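Local coordinates for protein azurocidin (Homo sapiens, PDB 1A7S) that binds heparin, kills Gram-negative bacteria and attracts monocytes and fibroblasts as a neutrophil granule protein related to the elastase-like serine proteases, at residues A33-T38 with G215-P220; N86-M91 with R155-C160; L110-A115 with L208-I213; A119-Q124 with V180-A185. All blocks are in the same frame, centred on the assembly; numbering follows the deposited sequence. Where two conformers were deposited one is given.

Interaction 1: A33-T38 with G215-P220; sequences ARFVMT and GVLNNP
The phenyl ring of F35 lies against the last turn of helix 210-218, with P220 CB at its edge, close to the ring plane, 4.1 Å from CZ. L217 and V216 come in obliquely. L217 CD2 sits beside the root of the ring, 3.5 Å from F35 CD1 and almost as near to CG and CB, as the F35 and L217 side chains run past one another in opposite senses. At the other ortho-meta side V216 CG1 approaches F35 CE2 to 3.6 Å. The ring tip reaches helix backbone: F35 CZ is 3.7 Å from V216 O. F35 CG, anti to the carbonyl carbon (chi1 -67°), continues the side chain toward the helix. H32 adds an edge-to-face ring contact from strand 23-32. R34 brushes P220 CB only with its aliphatic CD, its NH2 being salt-bridged to E98. Just past the helix, N219 ND2 turns back to donate to a lone pair of G215 O in the last turn, 2.8 Å away and nearly straight at 166°. No hydrogen bond joins the two segments, so the contact is apolar packing. It seats the C-terminal helix against a strand of the N-terminal barrel, as in chymotrypsin-like peptidases of family S1.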
loop_
_atom_site.group_PDB
_atom_site.type_symbol
_atom_site.label_atom_id
_atom_site.label_comp_id
_atom_site.label_asym_id
_atom_site.label_seq_id
_atom_site.Cartn_x
_atom_site.Cartn_y
_atom_site.Cartn_z
ATOM N N ALA A 33 -4.697 7.180 13.068
ATOM C CA ALA A 33 -4.237 8.526 13.028
ATOM C C ALA A 33 -2.749 8.709 13.048
ATOM O O ALA A 33 -2.200 9.676 12.510
ATOM C CB ALA A 33 -4.877 9.330 14.202
ATOM N N ARG A 34 -1.984 7.858 13.628
ATOM C CA ARG A 34 -0.584 7.824 13.866
ATOM C C ARG A 34 0.213 6.821 13.084
ATOM O O ARG A 34 1.443 6.748 13.238
ATOM C CB ARG A 34 -0.251 7.716 15.385
ATOM C CG ARG A 34 1.061 8.201 15.842
ATOM C CD ARG A 34 1.174 8.026 17.377
ATOM N NE ARG A 34 0.200 8.785 18.101
ATOM C CZ ARG A 34 0.412 10.017 18.606
ATOM N NH1 ARG A 34 1.496 10.713 18.260
ATOM N NH2 ARG A 34 -0.504 10.635 19.388
ATOM N N PHE A 35 -0.405 6.005 12.205
ATOM C CA PHE A 35 0.315 4.949 11.561
ATOM C C PHE A 35 -0.116 4.733 10.096
ATOM O O PHE A 35 -1.281 4.705 9.758
ATOM C CB PHE A 35 0.128 3.555 12.257
ATOM C CG PHE A 35 0.760 3.492 13.643
ATOM C CD1 PHE A 35 -0.011 3.891 14.730
ATOM C CD2 PHE A 35 1.997 2.994 13.837
ATOM C CE1 PHE A 35 0.530 3.780 16.000
ATOM C CE2 PHE A 35 2.571 2.906 15.080
ATOM C CZ PHE A 35 1.806 3.313 16.177
ATOM N N VAL A 36 0.914 4.541 9.281
ATOM C CA VAL A 36 0.808 4.152 7.888
ATOM C C VAL A 36 1.299 2.736 7.698
ATOM O O VAL A 36 2.360 2.337 8.196
ATOM C CB VAL A 36 1.578 5.135 6.983
ATOM C CG1 VAL A 36 1.807 4.588 5.572
ATOM C CG2 VAL A 36 0.681 6.451 6.846
ATOM N N MET A 37 0.498 1.951 6.969
ATOM C CA MET A 37 0.839 0.549 6.622
ATOM C C MET A 37 1.425 0.524 5.199
ATOM O O MET A 37 0.848 1.098 4.274
ATOM C CB MET A 37 -0.430 -0.305 6.664
ATOM C CG MET A 37 -0.202 -1.753 6.308
ATOM S SD MET A 37 -1.657 -2.787 6.635
ATOM C CE MET A 37 -2.791 -2.233 5.345
ATOM N N THR A 38 2.542 -0.154 5.066
ATOM C CA THR A 38 3.260 -0.277 3.811
ATOM C C THR A 38 3.981 -1.635 3.799
ATOM O O THR A 38 3.679 -2.512 4.627
ATOM C CB THR A 38 4.231 0.898 3.632
ATOM O OG1 THR A 38 4.810 0.905 2.341
ATOM C CG2 THR A 38 5.276 0.986 4.670
ATOM N N GLY A 215 -1.407 -4.720 18.125
ATOM C CA GLY A 215 -0.409 -4.554 19.187
ATOM C C GLY A 215 0.425 -3.278 18.946
ATOM O O GLY A 215 0.658 -2.499 19.848
ATOM N N VAL A 216 0.853 -3.127 17.680
ATOM C CA VAL A 216 1.621 -1.907 17.372
ATOM C C VAL A 216 0.838 -0.658 17.590
ATOM O O VAL A 216 1.293 0.315 18.210
ATOM C CB VAL A 216 2.205 -1.972 15.956
ATOM C CG1 VAL A 216 2.871 -0.671 15.567
ATOM C CG2 VAL A 216 3.159 -3.148 15.808
ATOM N N LEU A 217 -0.393 -0.620 17.099
ATOM C CA LEU A 217 -1.256 0.543 17.146
ATOM C C LEU A 217 -1.577 1.006 18.573
ATOM O O LEU A 217 -1.722 2.172 18.833
ATOM C CB LEU A 217 -2.584 0.362 16.423
ATOM C CG LEU A 217 -2.598 0.055 14.959
ATOM C CD1 LEU A 217 -3.899 -0.064 14.313
ATOM C CD2 LEU A 217 -1.634 0.883 14.206
ATOM N N ASN A 218 -1.713 0.003 19.447
ATOM C CA ASN A 218 -2.107 0.253 20.839
ATOM C C ASN A 218 -0.877 0.474 21.721
ATOM O O ASN A 218 -1.066 0.751 22.937
ATOM C CB ASN A 218 -2.899 -0.916 21.373
ATOM C CG ASN A 218 -4.334 -0.914 20.859
ATOM O OD1 ASN A 218 -4.797 -1.777 20.066
ATOM N ND2 ASN A 218 -5.062 0.066 21.421
ATOM N N ASN A 219 0.303 0.319 21.205
ATOM C CA ASN A 219 1.576 0.525 21.970
ATOM C C ASN A 219 2.515 1.419 21.229
ATOM O O ASN A 219 3.649 1.008 20.893
ATOM C CB ASN A 219 2.191 -0.831 22.305
ATOM C CG ASN A 219 1.290 -1.616 23.214
ATOM O OD1 ASN A 219 1.340 -1.401 24.464
ATOM N ND2 ASN A 219 0.462 -2.492 22.677
ATOM N N PRO A 220 2.073 2.627 20.928
ATOM C CA PRO A 220 2.926 3.556 20.180
ATOM C C PRO A 220 4.212 3.877 20.877
ATOM O O PRO A 220 4.309 3.877 22.092
ATOM C CB PRO A 220 2.058 4.805 20.025
ATOM C CG PRO A 220 1.121 4.750 21.204
ATOM C CD PRO A 220 0.814 3.269 21.296
#

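Interaction 2: N86-M91 with R155-C160; sequences NLNDLM and RPNNVC
N88 and N157 meet through their amides, the side chains crossing at about a right angle and the two amide planes lying 33° apart. N157 ND2 donates to N88 OD1 at 3.0 Å, tilted modestly out of its own amide plane. The other end of the same amide turns to the backbone: N88 N points at N157 OD1 over 2.9 Å with an almost straight N-H, 175°. A water also donates to N157 OD1 and accepts from D89 N. N157 CG lies anti to its backbone N (chi1 -157°), and L87 CD2 packs 3.7 Å from it. The same methyl rests over one face of the R155 guanidinium, toward its rim, 3.9 Å from NH2. R155 NH1 reaches N86 O at the guanidinium edge, but that bond is weak and bent. Next along the chain, D89 OD2 accepts from S41 and S190 OG, and D89 probably stands where active relatives carry the triad aspartate. With both amide ends of N157 engaged, neutral, directional bonds tie the loop 86-91 to the turn before strand 158-162; R155 adds its weak bond, a further hydrogen bond from NH2 to Q85 O just before the loop segment, and a guanidinium face for the L87 methyl.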
loop_
_atom_site.group_PDB
_atom_site.type_symbol
_atom_site.label_atom_id
_atom_site.label_comp_id
_atom_site.label_asym_id
_atom_site.label_seq_id
_atom_site.Cartn_x
_atom_site.Cartn_y
_atom_site.Cartn_z
ATOM N N ASN A 86 10.254 -13.340 0.393
ATOM C CA ASN A 86 9.146 -12.370 0.220
ATOM C C ASN A 86 8.058 -12.674 1.191
ATOM O O ASN A 86 6.827 -12.652 0.803
ATOM C CB ASN A 86 8.663 -12.482 -1.236
ATOM C CG ASN A 86 9.746 -12.084 -2.220
ATOM O OD1 ASN A 86 10.178 -12.823 -3.131
ATOM N ND2 ASN A 86 10.287 -10.883 -1.991
ATOM N N LEU A 87 8.400 -13.007 2.415
ATOM C CA LEU A 87 7.370 -13.405 3.403
ATOM C C LEU A 87 7.160 -12.328 4.462
ATOM O O LEU A 87 8.152 -11.676 4.886
ATOM C CB LEU A 87 7.833 -14.652 4.164
ATOM C CG LEU A 87 7.593 -15.996 3.564
ATOM C CD1 LEU A 87 8.063 -17.023 4.581
ATOM C CD2 LEU A 87 6.253 -16.268 2.971
ATOM N N ASN A 88 5.963 -12.157 4.891
ATOM C CA ASN A 88 5.628 -11.205 5.937
ATOM C C ASN A 88 6.027 -9.819 5.557
ATOM O O ASN A 88 6.620 -9.069 6.320
ATOM C CB ASN A 88 6.196 -11.656 7.251
ATOM C CG ASN A 88 5.671 -12.992 7.774
ATOM O OD1 ASN A 88 4.834 -13.630 7.197
ATOM N ND2 ASN A 88 6.218 -13.350 8.939
ATOM N N ASP A 89 5.693 -9.446 4.315
ATOM C CA ASP A 89 6.093 -8.175 3.715
ATOM C C ASP A 89 5.165 -7.059 4.134
ATOM O O ASP A 89 4.272 -6.636 3.423
ATOM C CB ASP A 89 6.187 -8.304 2.204
ATOM C CG ASP A 89 6.846 -7.062 1.576
ATOM O OD1 ASP A 89 7.292 -6.200 2.372
ATOM O OD2 ASP A 89 6.939 -7.018 0.357
ATOM N N LEU A 90 5.412 -6.560 5.340
ATOM C CA LEU A 90 4.485 -5.674 6.020
ATOM C C LEU A 90 5.295 -4.801 6.998
ATOM O O LEU A 90 6.106 -5.285 7.774
ATOM C CB LEU A 90 3.430 -6.435 6.735
ATOM C CG LEU A 90 2.405 -5.605 7.608
ATOM C CD1 LEU A 90 1.573 -4.886 6.684
ATOM C CD2 LEU A 90 1.639 -6.590 8.502
ATOM N N MET A 91 5.063 -3.491 6.913
ATOM C CA MET A 91 5.746 -2.554 7.784
ATOM C C MET A 91 4.768 -1.510 8.241
ATOM O O MET A 91 4.003 -1.019 7.395
ATOM C CB MET A 91 6.943 -1.936 7.073
ATOM C CG MET A 91 7.742 -1.009 8.031
ATOM S SD MET A 91 9.313 -0.715 7.534
ATOM C CE MET A 91 10.191 -2.258 7.586
ATOM N N ARG A 155 -0.094 -18.259 -2.703
ATOM C CA ARG A 155 0.525 -18.951 -1.556
ATOM C C ARG A 155 -0.130 -18.362 -0.311
ATOM O O ARG A 155 -0.658 -17.245 -0.363
ATOM C CB ARG A 155 2.027 -18.592 -1.573
ATOM C CG ARG A 155 2.233 -17.134 -1.431
ATOM C CD ARG A 155 3.553 -16.685 -2.133
ATOM N NE ARG A 155 4.605 -16.807 -1.305
ATOM C CZ ARG A 155 5.739 -16.227 -0.995
ATOM N NH1 ARG A 155 5.807 -14.905 -0.819
ATOM N NH2 ARG A 155 6.856 -16.916 -0.876
ATOM N N PRO A 156 -0.199 -19.122 0.767
ATOM C CA PRO A 156 -0.923 -18.712 1.946
ATOM C C PRO A 156 -0.582 -17.360 2.514
ATOM O O PRO A 156 -1.505 -16.670 3.018
ATOM C CB PRO A 156 -0.753 -19.839 2.941
ATOM C CG PRO A 156 -0.386 -21.029 2.168
ATOM C CD PRO A 156 0.324 -20.534 0.906
ATOM N N ASN A 157 0.663 -16.919 2.451
ATOM C CA ASN A 157 1.049 -15.618 3.043
ATOM C C ASN A 157 0.503 -14.411 2.273
ATOM O O ASN A 157 0.586 -13.295 2.784
ATOM C CB ASN A 157 2.603 -15.513 2.994
ATOM C CG ASN A 157 3.142 -14.575 4.005
ATOM O OD1 ASN A 157 3.793 -13.571 3.665
ATOM N ND2 ASN A 157 2.887 -14.855 5.263
ATOM N N ASN A 158 0.002 -14.655 1.071
ATOM C CA ASN A 158 -0.402 -13.615 0.161
ATOM C C ASN A 158 -1.854 -13.710 -0.232
ATOM O O ASN A 158 -2.482 -14.774 -0.116
ATOM C CB ASN A 158 0.450 -13.662 -1.121
ATOM C CG ASN A 158 1.910 -13.300 -0.813
ATOM O OD1 ASN A 158 2.265 -12.057 -0.726
ATOM N ND2 ASN A 158 2.734 -14.217 -0.670
ATOM N N VAL A 159 -2.381 -12.622 -0.748
ATOM C CA VAL A 159 -3.601 -12.559 -1.524
ATOM C C VAL A 159 -3.137 -12.123 -2.947
ATOM O O VAL A 159 -2.336 -11.210 -3.068
ATOM C CB VAL A 159 -4.584 -11.467 -1.005
ATOM C CG1 VAL A 159 -5.790 -11.375 -1.956
ATOM C CG2 VAL A 159 -5.046 -11.794 0.377
ATOM N N CYS A 160 -3.507 -12.911 -3.939
ATOM C CA CYS A 160 -3.068 -12.686 -5.307
ATOM C C CYS A 160 -4.231 -12.242 -6.174
ATOM O O CYS A 160 -5.364 -12.639 -5.962
ATOM C CB CYS A 160 -2.455 -13.930 -5.905
ATOM S SG CYS A 160 -0.997 -14.492 -5.071
HETATM O O HOH W 1 4.025 -11.085 2.457
#

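Interaction 3: L110-A115 with L208-I213; sequences LPLQNA and LFRDWI. With NAG (2-acetamido-2-deoxy-beta-D-glucopyranose), chain C.
The Q113 amide bridges to the start of helix 210-218 from both of its ends. Q113 OE1 lies in line with D211 N, accepting its N-H at 2.9 Å and 178°, in the plane of the amide carbonyl. Q113 NE2 donates to L208 O over 3.0 Å, arriving above the plane of that carbonyl. It also donates to N114 OD1. A water that donates to Q113 OE1 and accepts from W212 N extends the link into the helix. Q113 CB meets D211 OD1 at 3.5 Å, amide and carboxylate being turned 51° apart. The second anchor is R210, whose chain, bent at chi2 (62°), folds over the P111 carbonyl; NH1 donates to P111 O at 2.9 Å, the acceptor lying in the guanidinium plane. Beside it L110 CD1 packs on I213 CG2 at 3.8 Å. Further out, D214 forms a salt bridge with R210 NE. The type II turn from L112 to A115 sets Q113 toward the helix, while N114 ND2 carries an N-linked GlcNAc, bonded to C1. In the chymotrypsin-like fold, this joins the connection between the two barrels to the N-terminal end of the C-terminal helix, with F209 at the N-cap.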
loop_
_atom_site.group_PDB
_atom_site.type_symbol
_atom_site.label_atom_id
_atom_site.label_comp_id
_atom_site.label_asym_id
_atom_site.label_seq_id
_atom_site.Cartn_x
_atom_site.Cartn_y
_atom_site.Cartn_z
ATOM N N LEU A 110 -9.361 -2.109 8.366
ATOM C CA LEU A 110 -8.699 -3.390 8.217
ATOM C C LEU A 110 -9.669 -4.546 8.389
ATOM O O LEU A 110 -10.625 -4.455 9.140
ATOM C CB LEU A 110 -7.611 -3.535 9.306
ATOM C CG LEU A 110 -6.532 -2.474 9.345
ATOM C CD1 LEU A 110 -5.691 -2.610 10.609
ATOM C CD2 LEU A 110 -5.595 -2.636 8.118
ATOM N N PRO A 111 -9.329 -5.690 7.776
ATOM C CA PRO A 111 -10.040 -6.910 8.066
ATOM C C PRO A 111 -9.720 -7.380 9.484
ATOM O O PRO A 111 -8.648 -7.134 10.027
ATOM C CB PRO A 111 -9.487 -7.879 7.027
ATOM C CG PRO A 111 -8.100 -7.401 6.715
ATOM C CD PRO A 111 -8.145 -5.919 6.894
ATOM N N LEU A 112 -10.648 -8.164 10.035
ATOM C CA LEU A 112 -10.411 -8.867 11.280
ATOM C C LEU A 112 -9.442 -10.035 11.064
ATOM O O LEU A 112 -9.286 -10.536 9.925
ATOM C CB LEU A 112 -11.740 -9.412 11.871
ATOM C CG LEU A 112 -12.740 -8.366 12.317
ATOM C CD1 LEU A 112 -14.071 -8.996 12.588
ATOM C CD2 LEU A 112 -12.268 -7.611 13.560
ATOM N N GLN A 113 -8.757 -10.432 12.113
ATOM C CA GLN A 113 -7.818 -11.514 12.069
ATOM C C GLN A 113 -8.416 -12.718 11.391
ATOM O O GLN A 113 -9.543 -13.176 11.741
ATOM C CB GLN A 113 -7.323 -11.856 13.469
ATOM C CG GLN A 113 -6.337 -12.991 13.588
ATOM C CD GLN A 113 -4.954 -12.629 13.027
ATOM O OE1 GLN A 113 -4.419 -11.593 13.257
ATOM N NE2 GLN A 113 -4.366 -13.634 12.312
ATOM N N ASN A 114 -7.723 -13.302 10.445
ATOM C CA ASN A 114 -8.087 -14.501 9.746
ATOM C C ASN A 114 -9.269 -14.359 8.797
ATOM O O ASN A 114 -9.725 -15.316 8.207
ATOM C CB ASN A 114 -8.279 -15.727 10.640
ATOM C CG ASN A 114 -7.059 -16.167 11.360
ATOM O OD1 ASN A 114 -5.916 -15.794 11.009
ATOM N ND2 ASN A 114 -7.225 -16.947 12.427
ATOM N N ALA A 115 -9.723 -13.145 8.533
ATOM C CA ALA A 115 -10.782 -12.934 7.538
ATOM C C ALA A 115 -10.206 -13.386 6.153
ATOM O O ALA A 115 -9.015 -13.329 5.937
ATOM C CB ALA A 115 -11.186 -11.479 7.419
ATOM N N LEU A 208 -3.871 -11.876 8.079
ATOM C CA LEU A 208 -3.029 -12.768 8.907
ATOM C C LEU A 208 -2.361 -12.012 10.033
ATOM O O LEU A 208 -1.860 -12.635 10.968
ATOM C CB LEU A 208 -1.954 -13.409 8.046
ATOM C CG LEU A 208 -2.383 -14.394 6.988
ATOM C CD1 LEU A 208 -1.171 -14.865 6.196
ATOM C CD2 LEU A 208 -3.156 -15.521 7.660
ATOM N N PHE A 209 -2.223 -10.699 9.872
ATOM C CA PHE A 209 -1.396 -9.846 10.760
ATOM C C PHE A 209 -2.244 -8.898 11.596
ATOM O O PHE A 209 -1.682 -8.029 12.260
ATOM C CB PHE A 209 -0.453 -8.997 9.886
ATOM C CG PHE A 209 0.530 -9.833 9.109
ATOM C CD1 PHE A 209 1.742 -10.109 9.688
ATOM C CD2 PHE A 209 0.252 -10.269 7.855
ATOM C CE1 PHE A 209 2.581 -11.011 9.045
ATOM C CE2 PHE A 209 1.090 -11.099 7.170
ATOM C CZ PHE A 209 2.264 -11.495 7.782
ATOM N N ARG A 210 -3.568 -9.041 11.632
ATOM C CA ARG A 210 -4.371 -8.030 12.350
ATOM C C ARG A 210 -4.050 -7.922 13.818
ATOM O O ARG A 210 -3.943 -6.825 14.351
ATOM C CB ARG A 210 -5.851 -8.273 12.132
ATOM C CG ARG A 210 -6.778 -7.378 12.896
ATOM C CD ARG A 210 -6.635 -5.886 12.523
ATOM N NE ARG A 210 -7.461 -5.051 13.374
ATOM C CZ ARG A 210 -8.751 -4.808 13.180
ATOM N NH1 ARG A 210 -9.395 -5.309 12.182
ATOM N NH2 ARG A 210 -9.416 -4.019 14.053
ATOM N N ASP A 211 -3.963 -9.039 14.522
ATOM C CA ASP A 211 -3.663 -8.973 15.949
ATOM C C ASP A 211 -2.291 -8.318 16.159
ATOM O O ASP A 211 -2.108 -7.522 17.107
ATOM C CB ASP A 211 -3.664 -10.374 16.579
ATOM C CG ASP A 211 -5.029 -11.030 16.643
ATOM O OD1 ASP A 211 -6.049 -10.402 16.368
ATOM O OD2 ASP A 211 -5.022 -12.227 17.058
ATOM N N TRP A 212 -1.314 -8.662 15.317
ATOM C CA TRP A 212 0.012 -8.015 15.470
ATOM C C TRP A 212 -0.045 -6.535 15.204
ATOM O O TRP A 212 0.489 -5.723 15.962
ATOM C CB TRP A 212 1.024 -8.738 14.552
ATOM C CG TRP A 212 2.364 -8.011 14.593
ATOM C CD1 TRP A 212 3.360 -8.163 15.452
ATOM C CD2 TRP A 212 2.766 -6.990 13.669
ATOM N NE1 TRP A 212 4.380 -7.319 15.224
ATOM C CE2 TRP A 212 4.048 -6.578 14.094
ATOM C CE3 TRP A 212 2.195 -6.412 12.549
ATOM C CZ2 TRP A 212 4.784 -5.600 13.437
ATOM C CZ3 TRP A 212 2.931 -5.405 11.894
ATOM C CH2 TRP A 212 4.186 -5.013 12.381
ATOM N N ILE A 213 -0.775 -6.128 14.164
ATOM C CA ILE A 213 -0.990 -4.713 13.856
ATOM C C ILE A 213 -1.601 -3.991 15.052
ATOM O O ILE A 213 -1.172 -2.923 15.469
ATOM C CB ILE A 213 -1.879 -4.585 12.594
ATOM C CG1 ILE A 213 -1.151 -4.975 11.313
ATOM C CG2 ILE A 213 -2.404 -3.137 12.471
ATOM C CD1 ILE A 213 -1.972 -5.126 10.082
HETATM C C1 NAG C . -6.143 -17.468 13.140
HETATM C C2 NAG C . -6.578 -17.799 14.605
HETATM C C3 NAG C . -5.315 -18.342 15.330
HETATM C C4 NAG C . -4.825 -19.567 14.549
HETATM C C5 NAG C . -4.460 -19.107 13.091
HETATM C C6 NAG C . -3.906 -20.164 12.226
HETATM C C7 NAG C . -8.102 -16.197 15.705
HETATM C C8 NAG C . -8.211 -14.935 16.419
HETATM N N2 NAG C . -6.861 -16.522 15.260
HETATM O O3 NAG C . -5.712 -18.743 16.649
HETATM O O4 NAG C . -3.621 -20.024 15.188
HETATM O O5 NAG C . -5.731 -18.653 12.507
HETATM O O6 NAG C . -4.814 -21.225 12.059
HETATM O O7 NAG C . -8.981 -16.933 15.653
HETATM O O HOH W 2 -1.595 -11.192 13.776
#

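Interaction 4: A119-Q124 with V180-A185; sequences AGTRCQ and VCEGLA. With NAG (2-acetamido-2-deoxy-beta-D-glucopyranose), chain B.
C123 and C181 are joined by a disulfide, and C123 can be followed outward along it. C123 CB starts beside strand 178-181, 3.3 Å from V180 O. With SG anti to the carbonyl carbon (chi1 -53°), the sulfur turns toward C181. The tip, C123 SG, bonds C181 SG at 2.0 Å, and the S-S torsion of 97° sets the two CB-S arms almost perpendicular. Away from the second segment, C123 also touches V146 and V148 of strand 142-148. One residue along, Q124 and V180 form an antiparallel hydrogen-bonded pair: Q124 N donates to V180 O, and V180 N returns a bond to Q124 O, each 3.0 Å. The strands belong to the C-terminal beta-barrel of the S1 fold, where strand 178-181 turns into 184-192 through a type I' hairpin whose two corner residues are E182 and G183. T121 CG2 rests 4.1 Å from C181 CB. A water donates to both T121 OG1 and E182 OE2, although T121 OG1 has its stronger partner in E118 O. R122 leads away from the strand pair, and its NH2 lies 3.1 Å from O5 of the GlcNAc in a glycan that also borders R5, F143 and N145.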
loop_
_atom_site.group_PDB
_atom_site.type_symbol
_atom_site.label_atom_id
_atom_site.label_comp_id
_atom_site.label_asym_id
_atom_site.label_seq_id
_atom_site.Cartn_x
_atom_site.Cartn_y
_atom_site.Cartn_z
ATOM N N ALA A 119 -11.586 -16.309 -4.011
ATOM C CA ALA A 119 -11.285 -16.183 -5.424
ATOM C C ALA A 119 -12.548 -15.667 -6.137
ATOM O O ALA A 119 -13.650 -16.034 -5.862
ATOM C CB ALA A 119 -10.930 -17.542 -6.069
ATOM N N GLY A 120 -12.327 -14.710 -7.048
ATOM C CA GLY A 120 -13.415 -14.115 -7.753
ATOM C C GLY A 120 -13.835 -12.763 -7.162
ATOM O O GLY A 120 -14.574 -12.021 -7.789
ATOM N N THR A 121 -13.327 -12.466 -5.943
ATOM C CA THR A 121 -13.728 -11.156 -5.313
ATOM C C THR A 121 -13.052 -10.035 -6.112
ATOM O O THR A 121 -11.891 -10.090 -6.446
ATOM C CB THR A 121 -13.192 -11.139 -3.872
ATOM O OG1 THR A 121 -13.825 -12.184 -3.151
ATOM C CG2 THR A 121 -13.591 -9.806 -3.148
ATOM N N ARG A 122 -13.864 -9.045 -6.433
ATOM C CA ARG A 122 -13.407 -7.837 -7.107
ATOM C C ARG A 122 -12.838 -6.843 -6.080
ATOM O O ARG A 122 -13.411 -6.621 -5.002
ATOM C CB ARG A 122 -14.616 -7.229 -7.854
ATOM C CG ARG A 122 -14.913 -8.232 -9.040
ATOM C CD ARG A 122 -16.115 -7.754 -9.831
ATOM N NE ARG A 122 -15.929 -6.480 -10.458
ATOM C CZ ARG A 122 -15.953 -6.203 -11.744
ATOM N NH1 ARG A 122 -16.688 -6.943 -12.602
ATOM N NH2 ARG A 122 -15.311 -5.141 -12.209
ATOM N N CYS A 123 -11.713 -6.307 -6.400
ATOM C CA CYS A 123 -10.973 -5.349 -5.597
ATOM C C CYS A 123 -10.464 -4.216 -6.530
ATOM O O CYS A 123 -10.632 -4.263 -7.742
ATOM C CB CYS A 123 -9.770 -6.067 -4.969
ATOM S SG CYS A 123 -10.118 -7.564 -4.053
ATOM N N GLN A 124 -9.819 -3.243 -5.916
ATOM C CA GLN A 124 -9.084 -2.210 -6.632
ATOM C C GLN A 124 -7.707 -2.016 -5.967
ATOM O O GLN A 124 -7.552 -2.263 -4.797
ATOM C CB GLN A 124 -9.804 -0.854 -6.645
ATOM C CG GLN A 124 -11.099 -0.879 -7.421
ATOM C CD GLN A 124 -11.779 0.420 -7.613
ATOM O OE1 GLN A 124 -12.393 0.662 -8.722
ATOM N NE2 GLN A 124 -11.735 1.312 -6.722
ATOM N N VAL A 180 -7.734 -2.988 -1.873
ATOM C CA VAL A 180 -8.965 -2.751 -1.194
ATOM C C VAL A 180 -10.062 -3.639 -1.793
ATOM O O VAL A 180 -10.325 -3.555 -2.969
ATOM C CB VAL A 180 -9.404 -1.277 -1.273
ATOM C CG1 VAL A 180 -10.697 -1.091 -0.580
ATOM C CG2 VAL A 180 -8.288 -0.415 -0.624
ATOM N N CYS A 181 -10.641 -4.447 -0.941
ATOM C CA CYS A 181 -11.745 -5.328 -1.347
ATOM C C CYS A 181 -12.840 -5.146 -0.296
ATOM O O CYS A 181 -12.563 -5.230 0.888
ATOM C CB CYS A 181 -11.325 -6.813 -1.396
ATOM S SG CYS A 181 -9.760 -7.202 -2.138
ATOM N N GLU A 182 -14.079 -4.917 -0.732
ATOM C CA GLU A 182 -15.198 -4.833 0.157
ATOM C C GLU A 182 -14.961 -3.817 1.308
ATOM O O GLU A 182 -15.271 -4.033 2.446
ATOM C CB GLU A 182 -15.564 -6.198 0.764
ATOM C CG GLU A 182 -15.722 -7.330 -0.225
ATOM C CD GLU A 182 -15.928 -8.734 0.260
ATOM O OE1 GLU A 182 -15.314 -9.268 1.206
ATOM O OE2 GLU A 182 -16.686 -9.400 -0.461
ATOM N N GLY A 183 -14.316 -2.727 0.895
ATOM C CA GLY A 183 -14.036 -1.576 1.750
ATOM C C GLY A 183 -12.896 -1.733 2.704
ATOM O O GLY A 183 -12.636 -0.803 3.485
ATOM N N LEU A 184 -12.167 -2.850 2.677
ATOM C CA LEU A 184 -11.120 -3.142 3.631
ATOM C C LEU A 184 -9.754 -3.337 2.960
ATOM O O LEU A 184 -9.674 -3.810 1.819
ATOM C CB LEU A 184 -11.429 -4.414 4.406
ATOM C CG LEU A 184 -12.747 -4.454 5.181
ATOM C CD1 LEU A 184 -12.931 -5.792 5.855
ATOM C CD2 LEU A 184 -12.806 -3.322 6.208
ATOM N N ALA A 185 -8.712 -3.049 3.729
ATOM C CA ALA A 185 -7.306 -3.288 3.266
ATOM C C ALA A 185 -6.930 -4.733 3.434
ATOM O O ALA A 185 -6.396 -5.190 4.433
ATOM C CB ALA A 185 -6.377 -2.409 4.114
HETATM C C1 NAG B . -14.286 -1.200 -12.474
HETATM C C2 NAG B . -14.195 -0.284 -13.741
HETATM C C3 NAG B . -15.480 0.520 -13.839
HETATM C C4 NAG B . -16.646 -0.556 -13.998
HETATM C C5 NAG B . -16.644 -1.287 -12.634
HETATM C C6 NAG B . -17.561 -2.485 -12.612
HETATM C C7 NAG B . -11.899 0.582 -14.158
HETATM C C8 NAG B . -10.804 1.514 -13.756
HETATM N N2 NAG B . -13.092 0.701 -13.527
HETATM O O3 NAG B . -15.484 1.248 -15.023
HETATM O O4 NAG B . -17.844 0.282 -14.080
HETATM O O5 NAG B . -15.430 -2.070 -12.612
HETATM O O6 NAG B . -17.648 -3.057 -13.888
HETATM O O7 NAG B . -11.742 -0.284 -14.957
HETATM O O HOH W 3 -16.858 -11.907 -2.566
#

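How the interactions relate
From the N terminus, 33-38 comes first and meets 215-220, so interaction 1 closes the longest loop, and the other three lie within it. Residues 86-91 then reach forward to 155-160, and 110-115 to 208-213; interactions 2 and 3 therefore cross. Interaction 4, 119-124 with 180-185, sits within the span of interaction 3 and crosses interaction 2. Interaction 1 holds the C-terminal helix to the N-terminal barrel, interaction 3 holds it to the interdomain connection, interaction 2 links a loop of the first barrel to the second, and interaction 4 is internal to the second. M37 packs on L90, L110 and A185, touching all the others; F209 reaches N88 and L90.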